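Local coordinates for protein probable glycosidase crf1 (Neosartorya fumigata, PDB 6IBU) that cleaves chitin and transfers it to beta-1,6-glucan or to another chitin chain, cross-linking the polysaccharides of the fungal cell wall, at residues Ile89-Asp94 / Tyr142-Thr147; Asp149-Ser154 / Thr172-Thr177. All coordinates share one frame; numbering follows the deposited sequence.

In the fold
Both contacts belong to the beta-sandwich of the GH16 domain, their centres about 8 Å apart, and both segments of interaction 1 precede those of interaction 2 in the chain. Interaction 1 bridges the two sheets, strand 85-93 against strand 140-146. Strand 150-155, which follows in the chain, pairs antiparallel with 140-146 and contributes the first half of interaction 2; the other half is the loop leading into strand 179-187, the sheet neighbour of 85-93. Probable backbone bonds from Ser-154 N to Thr-143 O and from Thr-152 N to Asp-145 O join the two sites. This is consistent with one apolar interior next to strand 98-105, which carries the probable catalytic residues Glu-98 and Glu-102, reaching that loop.

Interaction 1: Ile89-Asp94 / Tyr142-Thr147; sequences IVLESD and YTIDWT
Ile-89 CG1 and Leu-91 CG both stand anti to the carbonyl carbon (chi1 -58° and -65°), and this sends each residue's CD1 toward the facing strand, to Tyr-142 and Ile-144 respectively. The two strands lie in opposite sheets of the GH16 beta-sandwich, a jelly-roll fold of the concanavalin clan, and run in the same sense, with CA atoms 8.4 Å apart for Ile-89 and Tyr-142. No hydrogen bond links the segments; apolar side chains meeting across the gap hold the sheets together.

At one end the side chains of Ile-89 and Tyr-142 cross at about a right angle. Ile-89 CD1 lies 3.8 Å from Tyr-142 CB and touches the root of the phenol ring, CG and CD2, coming in obliquely. Trp-101 meets the same tyrosine ring edge-to-face, and Met-77 touches both residues, so this end of the layer is closely filled.

Two residues further along each strand, Leu-91 and Ile-144 meet tip to tip. Val-90 and Glu-92, which alternate with Ile-89 and Leu-91, turn to the other side of their strand; Glu-92 OE1 forms a salt bridge with Arg-182, a chitin-binding residue, consistent with one side of the strand facing the core and the other the chitin-binding cleft. The core side is near the probable catalytic machinery too: the side chain of Leu-91 is about 6 Å from that of Glu-98, the nucleophile by similarity. A single methyl, Leu-91 CD1, touches both branches of the isoleucine, 3.8 Å from Ile-144 CG2 and 4.0 Å from Ile-144 CD1.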
loop_
_atom_site.group_PDB
_atom_site.type_symbol
_atom_site.label_atom_id
_atom_site.label_comp_id
_atom_site.label_asym_id
_atom_site.label_seq_id
_atom_site.Cartn_x
_atom_site.Cartn_y
_atom_site.Cartn_z
ATOM N N ILE A 89 1.600 0.170 3.648
ATOM C CA ILE A 89 0.590 0.904 2.826
ATOM C C ILE A 89 0.853 0.566 1.358
ATOM O O ILE A 89 1.922 0.883 0.880
ATOM C CB ILE A 89 0.661 2.415 3.097
ATOM C CG1 ILE A 89 0.445 2.747 4.573
ATOM C CG2 ILE A 89 -0.303 3.174 2.207
ATOM C CD1 ILE A 89 0.997 4.085 4.961
ATOM N N VAL A 90 -0.061 -0.114 0.681
ATOM C CA VAL A 90 0.192 -0.605 -0.700
ATOM C C VAL A 90 -0.868 -0.081 -1.667
ATOM O O VAL A 90 -2.032 -0.384 -1.457
ATOM C CB VAL A 90 0.215 -2.135 -0.737
ATOM C CG1 VAL A 90 0.363 -2.636 -2.171
ATOM C CG2 VAL A 90 1.308 -2.679 0.154
ATOM N N LEU A 91 -0.450 0.530 -2.765
ATOM C CA LEU A 91 -1.310 0.670 -3.958
ATOM C C LEU A 91 -0.938 -0.465 -4.891
ATOM O O LEU A 91 0.259 -0.643 -5.138
ATOM C CB LEU A 91 -1.083 2.028 -4.605
ATOM C CG LEU A 91 -1.501 3.204 -3.749
ATOM C CD1 LEU A 91 -1.238 4.514 -4.475
ATOM C CD2 LEU A 91 -2.959 3.072 -3.362
ATOM N N GLU A 92 -1.920 -1.244 -5.337
ATOM C CA GLU A 92 -1.632 -2.437 -6.158
ATOM C C GLU A 92 -2.694 -2.586 -7.238
ATOM O O GLU A 92 -3.893 -2.504 -6.915
ATOM C CB GLU A 92 -1.555 -3.694 -5.296
ATOM C CG GLU A 92 -1.168 -4.926 -6.089
ATOM C CD GLU A 92 -0.875 -6.150 -5.236
ATOM O OE1 GLU A 92 -1.803 -6.587 -4.512
ATOM O OE2 GLU A 92 0.295 -6.637 -5.261
ATOM N N SER A 93 -2.244 -2.893 -8.451
ATOM C CA SER A 93 -3.115 -3.196 -9.600
ATOM C C SER A 93 -3.216 -4.710 -9.778
ATOM O O SER A 93 -2.392 -5.461 -9.225
ATOM C CB SER A 93 -2.601 -2.534 -10.838
ATOM O OG SER A 93 -1.709 -3.388 -11.536
ATOM N N ASP A 94 -4.194 -5.130 -10.571
ATOM C CA ASP A 94 -4.398 -6.534 -10.991
ATOM C C ASP A 94 -3.239 -7.019 -11.890
ATOM O O ASP A 94 -3.062 -8.250 -11.881
ATOM C CB ASP A 94 -5.803 -6.683 -11.578
ATOM C CG ASP A 94 -6.902 -6.718 -10.521
ATOM O OD1 ASP A 94 -6.593 -6.492 -9.322
ATOM O OD2 ASP A 94 -8.067 -6.926 -10.908
ATOM N N TYR A 142 1.210 9.726 5.248
ATOM C CA TYR A 142 1.932 9.101 4.120
ATOM C C TYR A 142 1.113 9.347 2.854
ATOM O O TYR A 142 -0.025 8.887 2.753
ATOM C CB TYR A 142 2.161 7.634 4.418
ATOM C CG TYR A 142 3.017 7.378 5.627
ATOM C CD1 TYR A 142 4.394 7.248 5.517
ATOM C CD2 TYR A 142 2.444 7.245 6.885
ATOM C CE1 TYR A 142 5.178 7.001 6.633
ATOM C CE2 TYR A 142 3.212 6.966 7.999
ATOM C CZ TYR A 142 4.581 6.837 7.879
ATOM O OH TYR A 142 5.339 6.584 8.989
ATOM N N THR A 143 1.692 10.081 1.920
ATOM C CA THR A 143 0.987 10.554 0.712
ATOM C C THR A 143 1.697 10.032 -0.537
ATOM O O THR A 143 2.902 10.201 -0.645
ATOM C CB THR A 143 0.931 12.081 0.692
ATOM O OG1 THR A 143 0.429 12.495 1.962
ATOM C CG2 THR A 143 0.086 12.608 -0.448
ATOM N N ILE A 144 0.936 9.447 -1.448
ATOM C CA ILE A 144 1.419 9.021 -2.788
ATOM C C ILE A 144 0.647 9.818 -3.824
ATOM O O ILE A 144 -0.535 9.650 -3.862
ATOM C CB ILE A 144 1.231 7.515 -2.988
ATOM C CG1 ILE A 144 2.063 6.707 -1.993
ATOM C CG2 ILE A 144 1.547 7.140 -4.431
ATOM C CD1 ILE A 144 1.760 5.234 -1.984
ATOM N N ASP A 145 1.316 10.690 -4.561
ATOM C CA ASP A 145 0.754 11.418 -5.722
ATOM C C ASP A 145 1.113 10.620 -6.969
ATOM O O ASP A 145 2.271 10.303 -7.168
ATOM C CB ASP A 145 1.229 12.866 -5.769
ATOM C CG ASP A 145 0.402 13.753 -4.834
ATOM O OD1 ASP A 145 -0.752 14.159 -5.229
ATOM O OD2 ASP A 145 0.884 14.005 -3.688
ATOM N N TRP A 146 0.126 10.279 -7.768
ATOM C CA TRP A 146 0.320 9.310 -8.858
ATOM C C TRP A 146 -0.265 9.881 -10.143
ATOM O O TRP A 146 -1.484 10.001 -10.256
ATOM C CB TRP A 146 -0.298 7.998 -8.422
ATOM C CG TRP A 146 -0.403 6.960 -9.472
ATOM C CD1 TRP A 146 0.510 6.645 -10.434
ATOM C CD2 TRP A 146 -1.469 6.011 -9.571
ATOM N NE1 TRP A 146 0.055 5.575 -11.152
ATOM C CE2 TRP A 146 -1.148 5.165 -10.645
ATOM C CE3 TRP A 146 -2.659 5.819 -8.868
ATOM C CZ2 TRP A 146 -1.999 4.149 -11.048
ATOM C CZ3 TRP A 146 -3.492 4.802 -9.248
ATOM C CH2 TRP A 146 -3.160 3.984 -10.329
ATOM N N THR A 147 0.606 10.252 -11.069
ATOM C CA THR A 147 0.213 10.792 -12.388
ATOM C C THR A 147 0.908 9.963 -13.447
ATOM O O THR A 147 1.773 9.168 -13.086
ATOM C CB THR A 147 0.555 12.284 -12.487
ATOM O OG1 THR A 147 1.957 12.510 -12.584
ATOM C CG2 THR A 147 0.051 13.057 -11.293
#

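Interaction 2: Asp149-Ser154 / Thr172-Thr177; sequences DAVTWS and TRFPQT
Phe-174 drives the far end of its ring against the backbone of Ala-150 and the side chain of Val-151, where strand 150-155 begins. With CG anti to the backbone N (chi1 -167°), the ring extends away from its loop, and CZ comes within 3.5 Å of Ala-150 N. The carbonyl carbon of Ala-150 sits at the ring edge, in its plane, also 3.5 Å from Phe-174 CZ; Val-151 N lies at the edge as well, while Ala-150 N approaches obliquely. It is therefore the rim of the phenyl that abuts the peptide.

Val-151 adds the side-chain half of the contact. Its CG2 is 3.8 Å from Phe-174 CZ, the two side chains lying alongside one another and pointing opposite ways. The other methyl, CG1, turns to Trp-153 and rests 3.5 Å above one face of the indole, toward its rim. Val-151 also touches Ile-144, Trp-146 and Val-99, so the phenylalanine adds to the apolar layer between the sheets.

The loop carrying Phe-174 has no regular secondary structure and is braced by side-chain bonds to its own backbone. Gln-176 NE2 donates to Phe-174 O at 3.1 Å, the oxygen near the plane of the amide and the N-H reasonably straight at 155°. Arg-173 also turns back, onto the preceding carbonyl: NH1 reaches Thr-172 O at 2.9 Å, from above the carbonyl plane, while its NE forms a salt bridge with Asp-120 OD2. Pro-175 O accepts a hydrogen bond from Trp-146 NE1, a second tie, to strand 140-146. Through Phe-174 the loop before strand 179-187 thus packs against the start of strand 150-155, joining the two sheets of the GH16 jelly-roll sandwich.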
loop_
_atom_site.group_PDB
_atom_site.type_symbol
_atom_site.label_atom_id
_atom_site.label_comp_id
_atom_site.label_asym_id
_atom_site.label_seq_id
_atom_site.Cartn_x
_atom_site.Cartn_y
_atom_site.Cartn_z
ATOM N N ASP A 149 2.971 11.079 -15.384
ATOM C CA ASP A 149 4.348 11.622 -15.487
ATOM C C ASP A 149 5.239 11.126 -14.337
ATOM O O ASP A 149 6.431 11.029 -14.559
ATOM C CB ASP A 149 4.340 13.150 -15.530
ATOM C CG ASP A 149 3.826 13.737 -16.838
ATOM O OD1 ASP A 149 3.871 13.026 -17.897
ATOM O OD2 ASP A 149 3.421 14.936 -16.807
ATOM N N ALA A 150 4.705 10.872 -13.143
ATOM C CA ALA A 150 5.524 10.647 -11.932
ATOM C C ALA A 150 4.693 10.101 -10.774
ATOM O O ALA A 150 3.532 10.486 -10.606
ATOM C CB ALA A 150 6.184 11.927 -11.502
ATOM N N VAL A 151 5.325 9.259 -9.973
ATOM C CA VAL A 151 4.865 8.896 -8.613
ATOM C C VAL A 151 5.681 9.713 -7.611
ATOM O O VAL A 151 6.907 9.685 -7.668
ATOM C CB VAL A 151 5.029 7.392 -8.372
ATOM C CG1 VAL A 151 4.819 7.044 -6.904
ATOM C CG2 VAL A 151 4.090 6.610 -9.272
ATOM N N THR A 152 5.012 10.401 -6.702
ATOM C CA THR A 152 5.681 11.205 -5.665
ATOM C C THR A 152 5.274 10.652 -4.315
ATOM O O THR A 152 4.082 10.485 -4.099
ATOM C CB THR A 152 5.361 12.691 -5.820
ATOM O OG1 THR A 152 5.707 13.053 -7.154
ATOM C CG2 THR A 152 6.115 13.529 -4.815
ATOM N N TRP A 153 6.242 10.349 -3.469
ATOM C CA TRP A 153 6.006 9.972 -2.055
ATOM C C TRP A 153 6.208 11.225 -1.216
ATOM O O TRP A 153 7.212 11.888 -1.413
ATOM C CB TRP A 153 6.987 8.891 -1.586
ATOM C CG TRP A 153 6.795 7.505 -2.119
ATOM C CD1 TRP A 153 6.277 6.437 -1.451
ATOM C CD2 TRP A 153 7.220 7.005 -3.399
ATOM N NE1 TRP A 153 6.337 5.315 -2.238
ATOM C CE2 TRP A 153 6.905 5.634 -3.435
ATOM C CE3 TRP A 153 7.795 7.589 -4.528
ATOM C CZ2 TRP A 153 7.165 4.838 -4.547
ATOM C CZ3 TRP A 153 8.076 6.798 -5.619
ATOM C CH2 TRP A 153 7.758 5.439 -5.626
ATOM N N SER A 154 5.310 11.499 -0.292
ATOM C CA SER A 154 5.423 12.624 0.667
ATOM C C SER A 154 5.129 12.149 2.085
ATOM O O SER A 154 4.258 11.281 2.258
ATOM C CB SER A 154 4.493 13.721 0.301
ATOM O OG SER A 154 5.057 14.444 -0.770
ATOM N N THR A 172 8.229 1.351 -19.171
ATOM C CA THR A 172 7.845 -0.089 -19.233
ATOM C C THR A 172 7.491 -0.610 -17.836
ATOM O O THR A 172 6.777 -1.604 -17.785
ATOM C CB THR A 172 8.930 -0.987 -19.856
ATOM O OG1 THR A 172 10.125 -1.012 -19.083
ATOM C CG2 THR A 172 9.304 -0.589 -21.263
ATOM N N ARG A 173 8.003 -0.012 -16.752
ATOM C CA ARG A 173 7.734 -0.521 -15.380
ATOM C C ARG A 173 7.135 0.594 -14.502
ATOM O O ARG A 173 7.162 0.462 -13.277
ATOM C CB ARG A 173 9.012 -1.151 -14.806
ATOM C CG ARG A 173 9.457 -2.413 -15.528
ATOM C CD ARG A 173 8.513 -3.544 -15.260
ATOM N NE ARG A 173 8.867 -4.795 -15.921
ATOM C CZ ARG A 173 8.464 -5.167 -17.133
ATOM N NH1 ARG A 173 7.712 -4.364 -17.863
ATOM N NH2 ARG A 173 8.808 -6.350 -17.620
ATOM N N PHE A 174 6.556 1.636 -15.091
ATOM C CA PHE A 174 5.863 2.717 -14.350
ATOM C C PHE A 174 4.486 2.225 -13.922
ATOM O O PHE A 174 3.741 1.725 -14.754
ATOM C CB PHE A 174 5.749 3.972 -15.213
ATOM C CG PHE A 174 5.333 5.187 -14.443
ATOM C CD1 PHE A 174 6.226 5.844 -13.626
ATOM C CD2 PHE A 174 4.027 5.642 -14.505
ATOM C CE1 PHE A 174 5.826 6.954 -12.900
ATOM C CE2 PHE A 174 3.636 6.770 -13.805
ATOM C CZ PHE A 174 4.532 7.421 -12.999
ATOM N N PRO A 175 4.105 2.317 -12.627
ATOM C CA PRO A 175 2.759 1.930 -12.197
ATOM C C PRO A 175 1.716 2.786 -12.924
ATOM O O PRO A 175 1.807 3.963 -12.829
ATOM C CB PRO A 175 2.754 2.210 -10.697
ATOM C CG PRO A 175 4.213 2.130 -10.318
ATOM C CD PRO A 175 4.953 2.715 -11.505
ATOM N N GLN A 176 0.818 2.187 -13.703
ATOM C CA GLN A 176 -0.057 2.983 -14.594
ATOM C C GLN A 176 -1.342 2.232 -14.898
ATOM O O GLN A 176 -1.941 2.515 -15.925
ATOM C CB GLN A 176 0.655 3.320 -15.902
ATOM C CG GLN A 176 1.088 2.098 -16.699
ATOM C CD GLN A 176 1.946 2.516 -17.872
ATOM O OE1 GLN A 176 1.445 2.973 -18.901
ATOM N NE2 GLN A 176 3.251 2.370 -17.726
ATOM N N THR A 177 -1.753 1.323 -14.031
ATOM C CA THR A 177 -3.042 0.616 -14.170
ATOM C C THR A 177 -3.842 0.901 -12.910
ATOM O O THR A 177 -3.274 1.325 -11.920
ATOM C CB THR A 177 -2.803 -0.866 -14.424
ATOM O OG1 THR A 177 -1.963 -1.377 -13.392
ATOM C CG2 THR A 177 -2.174 -1.121 -15.772
#